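Local coordinates for apical membrane antigen 1-like protein, soluble form (Toxoplasma gondii, PDB 3ZLE), which may play a role in host cell invasion, as expected of an apicomplexan AMA1-family surface protein, at residues A222-C236 with Q322-Y336. Numbering follows the deposited sequence.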
loop_
_atom_site.group_PDB
_atom_site.type_symbol
_atom_site.label_atom_id
_atom_site.label_comp_id
_atom_site.label_asym_id
_atom_site.label_seq_id
_atom_site.Cartn_x
_atom_site.Cartn_y
_atom_site.Cartn_z
ATOM N N ALA A 222 8.241 2.024 7.477
ATOM C CA ALA A 222 8.959 3.298 7.344
ATOM C C ALA A 222 10.385 3.068 7.765
ATOM O O ALA A 222 10.673 2.124 8.463
ATOM C CB ALA A 222 8.306 4.354 8.235
ATOM N N VAL A 223 11.317 3.858 7.233
ATOM C CA VAL A 223 12.673 3.649 7.610
ATOM C C VAL A 223 13.084 4.859 8.464
ATOM O O VAL A 223 12.958 5.993 8.025
ATOM C CB VAL A 223 13.582 3.488 6.374
ATOM C CG1 VAL A 223 15.010 3.255 6.820
ATOM C CG2 VAL A 223 13.098 2.329 5.512
ATOM N N LYS A 224 13.495 4.614 9.704
ATOM C CA LYS A 224 13.827 5.723 10.606
ATOM C C LYS A 224 15.255 6.198 10.455
ATOM O O LYS A 224 16.170 5.422 10.081
ATOM C CB LYS A 224 13.423 5.444 12.086
ATOM C CG LYS A 224 14.390 4.638 12.925
ATOM C CD LYS A 224 13.783 4.221 14.297
ATOM C CE LYS A 224 14.236 2.804 14.685
ATOM N NZ LYS A 224 13.853 2.316 16.065
ATOM N N ASP A 225 15.410 7.496 10.575
ATOM C CA ASP A 225 16.706 8.167 10.439
ATOM C C ASP A 225 17.383 7.918 9.145
ATOM O O ASP A 225 18.591 7.713 9.115
ATOM C CB ASP A 225 17.626 7.825 11.607
ATOM C CG ASP A 225 16.980 8.100 12.953
ATOM O OD1 ASP A 225 16.029 8.940 13.009
ATOM O OD2 ASP A 225 17.289 7.356 13.902
ATOM N N ALA A 226 16.629 8.013 8.049
ATOM C CA ALA A 226 17.215 7.828 6.715
ATOM C C ALA A 226 16.300 8.416 5.697
ATOM O O ALA A 226 15.112 8.582 5.963
ATOM C CB ALA A 226 17.435 6.347 6.423
ATOM N N LEU A 227 16.873 8.863 4.571
ATOM C CA LEU A 227 16.075 9.323 3.482
ATOM C C LEU A 227 16.359 8.486 2.235
ATOM O O LEU A 227 17.516 8.060 2.003
ATOM C CB LEU A 227 16.414 10.784 3.188
ATOM C CG LEU A 227 16.028 11.807 4.242
ATOM C CD1 LEU A 227 16.503 13.165 3.765
ATOM C CD2 LEU A 227 14.509 11.837 4.464
ATOM N N PHE A 228 15.329 8.285 1.411
ATOM C CA PHE A 228 15.531 7.742 0.091
ATOM C C PHE A 228 16.417 8.696 -0.700
ATOM O O PHE A 228 16.211 9.914 -0.663
ATOM C CB PHE A 228 14.196 7.535 -0.640
ATOM C CG PHE A 228 13.287 6.506 0.014
ATOM C CD1 PHE A 228 13.650 5.186 0.065
ATOM C CD2 PHE A 228 12.042 6.867 0.467
ATOM C CE1 PHE A 228 12.816 4.255 0.610
ATOM C CE2 PHE A 228 11.183 5.936 1.032
ATOM C CZ PHE A 228 11.560 4.621 1.071
ATOM N N GLY A 229 17.441 8.147 -1.364
ATOM C CA GLY A 229 18.229 8.929 -2.341
ATOM C C GLY A 229 18.565 8.233 -3.658
ATOM O O GLY A 229 17.965 7.219 -4.013
ATOM N N LYS A 230 19.423 8.898 -4.437
ATOM C CA LYS A 230 19.961 8.405 -5.681
ATOM C C LYS A 230 21.465 8.507 -5.612
ATOM O O LYS A 230 21.994 9.583 -5.372
ATOM C CB LYS A 230 19.475 9.270 -6.848
ATOM C CG LYS A 230 19.482 8.559 -8.194
ATOM C CD LYS A 230 18.476 7.390 -8.194
ATOM C CE LYS A 230 18.178 6.875 -9.603
ATOM N NZ LYS A 230 16.954 7.513 -10.172
ATOM N N TRP A 231 22.161 7.411 -5.876
ATOM C CA TRP A 231 23.603 7.408 -5.841
ATOM C C TRP A 231 24.170 8.153 -7.053
ATOM O O TRP A 231 23.858 7.805 -8.196
ATOM C CB TRP A 231 24.128 5.964 -5.844
ATOM C CG TRP A 231 25.563 5.878 -5.548
ATOM C CD1 TRP A 231 26.594 5.775 -6.452
ATOM C CD2 TRP A 231 26.172 5.995 -4.251
ATOM N NE1 TRP A 231 27.791 5.723 -5.787
ATOM C CE2 TRP A 231 27.565 5.884 -4.436
ATOM C CE3 TRP A 231 25.662 6.115 -2.942
ATOM C CZ2 TRP A 231 28.472 5.865 -3.359
ATOM C CZ3 TRP A 231 26.553 6.113 -1.873
ATOM C CH2 TRP A 231 27.960 6.001 -2.093
ATOM N N GLU A 232 24.998 9.168 -6.779
ATOM C CA GLU A 232 25.629 10.031 -7.784
ATOM C C GLU A 232 26.884 10.637 -7.168
ATOM O O GLU A 232 26.831 11.246 -6.094
ATOM C CB GLU A 232 24.718 11.206 -8.163
ATOM C CG GLU A 232 23.341 10.855 -8.688
ATOM C CD GLU A 232 22.397 12.044 -8.610
ATOM O OE1 GLU A 232 22.903 13.180 -8.476
ATOM O OE2 GLU A 232 21.159 11.841 -8.621
ATOM N N ASP A 233 28.001 10.529 -7.871
ATOM C CA ASP A 233 29.214 11.216 -7.457
ATOM C C ASP A 233 29.710 10.710 -6.114
ATOM O O ASP A 233 30.109 11.496 -5.259
ATOM C CB ASP A 233 28.974 12.716 -7.373
ATOM C CG ASP A 233 28.933 13.369 -8.726
ATOM O OD1 ASP A 233 29.850 13.111 -9.539
ATOM O OD2 ASP A 233 27.978 14.134 -8.982
ATOM N N GLY A 234 29.662 9.401 -5.924
ATOM C CA GLY A 234 30.201 8.784 -4.709
ATOM C C GLY A 234 29.514 9.130 -3.393
ATOM O O GLY A 234 30.090 8.903 -2.331
ATOM N N GLN A 235 28.212 9.402 -3.461
ATOM C CA GLN A 235 27.433 9.986 -2.354
ATOM C C GLN A 235 25.993 9.568 -2.674
ATOM O O GLN A 235 25.655 9.449 -3.856
ATOM C CB GLN A 235 27.598 11.518 -2.403
ATOM C CG GLN A 235 26.377 12.330 -2.100
ATOM C CD GLN A 235 26.667 13.823 -2.119
ATOM O OE1 GLN A 235 27.580 14.292 -2.796
ATOM N NE2 GLN A 235 25.907 14.559 -1.365
ATOM N N CYS A 236 25.213 9.170 -1.659
ATOM C CA CYS A 236 23.743 9.220 -1.740
ATOM C C CYS A 236 23.170 10.631 -1.679
ATOM O O CYS A 236 23.237 11.287 -0.653
ATOM C CB CYS A 236 23.096 8.405 -0.605
ATOM S SG CYS A 236 21.347 7.987 -0.957
ATOM N N GLN A 322 10.668 8.520 -8.391
ATOM C CA GLN A 322 11.759 7.666 -8.873
ATOM C C GLN A 322 12.055 6.504 -7.929
ATOM O O GLN A 322 12.039 6.652 -6.717
ATOM C CB GLN A 322 13.019 8.484 -9.046
ATOM C CG GLN A 322 12.866 9.648 -10.005
ATOM C CD GLN A 322 13.795 9.527 -11.190
ATOM O OE1 GLN A 322 15.002 9.302 -11.030
ATOM N NE2 GLN A 322 13.238 9.634 -12.392
ATOM N N VAL A 323 12.430 5.369 -8.497
ATOM C CA VAL A 323 12.905 4.299 -7.701
ATOM C C VAL A 323 14.232 4.715 -7.091
ATOM O O VAL A 323 15.205 4.975 -7.825
ATOM C CB VAL A 323 13.084 3.016 -8.514
ATOM C CG1 VAL A 323 13.799 1.960 -7.661
ATOM C CG2 VAL A 323 11.726 2.495 -8.981
ATOM N N PRO A 324 14.320 4.660 -5.745
ATOM C CA PRO A 324 15.523 5.118 -5.072
ATOM C C PRO A 324 16.492 3.954 -4.984
ATOM O O PRO A 324 16.058 2.809 -5.040
ATOM C CB PRO A 324 15.009 5.527 -3.675
ATOM C CG PRO A 324 13.817 4.685 -3.455
ATOM C CD PRO A 324 13.250 4.305 -4.806
ATOM N N ASP A 325 17.788 4.235 -4.891
ATOM C CA ASP A 325 18.787 3.160 -4.872
ATOM C C ASP A 325 19.819 3.351 -3.761
ATOM O O ASP A 325 20.793 2.652 -3.682
ATOM C CB ASP A 325 19.484 3.041 -6.254
ATOM C CG ASP A 325 20.217 4.310 -6.655
ATOM O OD1 ASP A 325 20.415 5.191 -5.788
ATOM O OD2 ASP A 325 20.707 4.392 -7.823
ATOM N N CYS A 326 19.570 4.276 -2.859
ATOM C CA CYS A 326 20.365 4.310 -1.640
ATOM C C CYS A 326 19.594 5.042 -0.572
ATOM O O CYS A 326 18.482 5.594 -0.824
ATOM C CB CYS A 326 21.719 5.006 -1.891
ATOM S SG CYS A 326 21.508 6.645 -2.618
ATOM N N PHE A 327 20.134 4.967 0.642
ATOM C CA PHE A 327 19.645 5.710 1.769
ATOM C C PHE A 327 20.720 6.642 2.249
ATOM O O PHE A 327 21.880 6.233 2.427
ATOM C CB PHE A 327 19.306 4.755 2.904
ATOM C CG PHE A 327 17.986 4.122 2.755
ATOM C CD1 PHE A 327 16.832 4.839 3.046
ATOM C CD2 PHE A 327 17.870 2.851 2.191
ATOM C CE1 PHE A 327 15.594 4.252 2.889
ATOM C CE2 PHE A 327 16.627 2.263 2.031
ATOM C CZ PHE A 327 15.505 2.945 2.383
ATOM N N ALA A 328 20.329 7.878 2.531
ATOM C CA ALA A 328 21.213 8.798 3.242
ATOM C C ALA A 328 20.897 8.768 4.754
ATOM O O ALA A 328 19.823 9.221 5.158
ATOM C CB ALA A 328 20.985 10.228 2.700
ATOM N N PRO A 329 21.793 8.237 5.586
ATOM C CA PRO A 329 21.365 8.222 7.022
ATOM C C PRO A 329 21.395 9.636 7.612
ATOM O O PRO A 329 22.422 10.324 7.529
ATOM C CB PRO A 329 22.418 7.315 7.713
ATOM C CG PRO A 329 23.624 7.411 6.824
ATOM C CD PRO A 329 23.144 7.640 5.397
ATOM N N ILE A 330 20.246 10.087 8.092
ATOM C CA ILE A 330 20.053 11.436 8.596
ATOM C C ILE A 330 19.201 11.286 9.843
ATOM O O ILE A 330 18.098 10.839 9.753
ATOM C CB ILE A 330 19.188 12.282 7.640
ATOM C CG1 ILE A 330 19.699 12.197 6.196
ATOM C CG2 ILE A 330 19.070 13.716 8.163
ATOM C CD1 ILE A 330 20.357 13.466 5.713
ATOM N N THR A 331 19.699 11.746 10.979
ATOM C CA THR A 331 19.034 11.567 12.265
ATOM C C THR A 331 17.744 12.354 12.320
ATOM O O THR A 331 17.674 13.476 11.841
ATOM C CB THR A 331 19.964 12.053 13.375
ATOM O OG1 THR A 331 21.184 11.307 13.337
ATOM C CG2 THR A 331 19.326 11.939 14.729
ATOM N N GLY A 332 16.681 11.724 12.769
ATOM C CA GLY A 332 15.395 12.406 12.777
ATOM C C GLY A 332 14.564 12.380 11.510
ATOM O O GLY A 332 13.404 12.650 11.587
ATOM N N ALA A 333 15.144 12.037 10.344
ATOM C CA ALA A 333 14.327 11.922 9.093
ATOM C C ALA A 333 13.569 10.579 9.022
ATOM O O ALA A 333 13.974 9.610 9.660
ATOM C CB ALA A 333 15.222 12.063 7.854
ATOM N N VAL A 334 12.500 10.511 8.226
ATOM C CA VAL A 334 11.794 9.205 7.996
ATOM C C VAL A 334 11.480 8.963 6.511
ATOM O O VAL A 334 11.133 9.892 5.768
ATOM C CB VAL A 334 10.511 9.084 8.834
ATOM C CG1 VAL A 334 9.931 7.650 8.736
ATOM C CG2 VAL A 334 10.796 9.415 10.306
ATOM N N ALA A 335 11.662 7.726 6.051
ATOM C CA ALA A 335 11.324 7.405 4.664
ATOM C C ALA A 335 10.111 6.519 4.587
ATOM O O ALA A 335 10.094 5.411 5.154
ATOM C CB ALA A 335 12.488 6.797 3.938
ATOM N N TYR A 336 9.084 7.015 3.908
ATOM C CA TYR A 336 7.785 6.362 3.887
ATOM C C TYR A 336 7.462 5.840 2.459
ATOM O O TYR A 336 7.896 6.439 1.444
ATOM C CB TYR A 336 6.724 7.411 4.270
ATOM C CG TYR A 336 6.709 7.765 5.734
ATOM C CD1 TYR A 336 6.323 6.816 6.684
ATOM C CD2 TYR A 336 7.055 9.048 6.177
ATOM C CE1 TYR A 336 6.202 7.123 7.993
ATOM C CE2 TYR A 336 6.956 9.386 7.536
ATOM C CZ TYR A 336 6.516 8.410 8.432
ATOM O OH TYR A 336 6.454 8.665 9.777
HETATM O O HOH W 1 13.162 9.236 12.906
HETATM O O HOH W 2 22.172 5.989 -9.304
#
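F228 is held between the two arms of 322-336, its ring reaching from the strand pair it starts in toward the second strand, 333-336. A335 sets its methyl over one face of the ring, CB lying 3.6 Å from the F228 centroid in a CH-pi contact, while the carbonyl O of Y336 lies at the ring edge. F327, its non-hydrogen-bonded partner, rises beside it from the same face of the pair, the two rings oblique at 37°, and F228 CD1 meets P324 CG at 3.6 Å. L227, on the other face of the strand, packs CD2 against A333 CB at 3.5 Å and CD1 near I330 CG1. Its backbone pairs both ways with A328.

Each segment bends sharply, at 224-225 and at 331-332, so that 222-223 meets 333-336 and 227-229 pairs with 326-328, antiparallel each time. D225 sits in the bend: its OD1 accepts the N-H of G332, 2.9 Å away, from above the carboxylate plane, tying the aspartate to the type II turn I330-A333. At the far end, a classic bulge sets D325 and C326 opposite the single residue G229, and D325 OD1 takes the W231 N-H on its syn lone pair at 2.8 Å. The C236-C326 disulfide then links 326-330 to 235-238, across the intervening 226-232, passing over G229.

The contact lies in the AMA1 ectodomain, in a disulfide-linked part consistent with one of the PAN-like domains of this family. F22 and W303 also meet the F228 ring, and W9 and F22 that of F327. Strand 226-232 is the middle of a three-stranded antiparallel sheet, whereas 333-337 passes into the four-stranded sheet beside 303-308, and 222-223 runs parallel to 344-345.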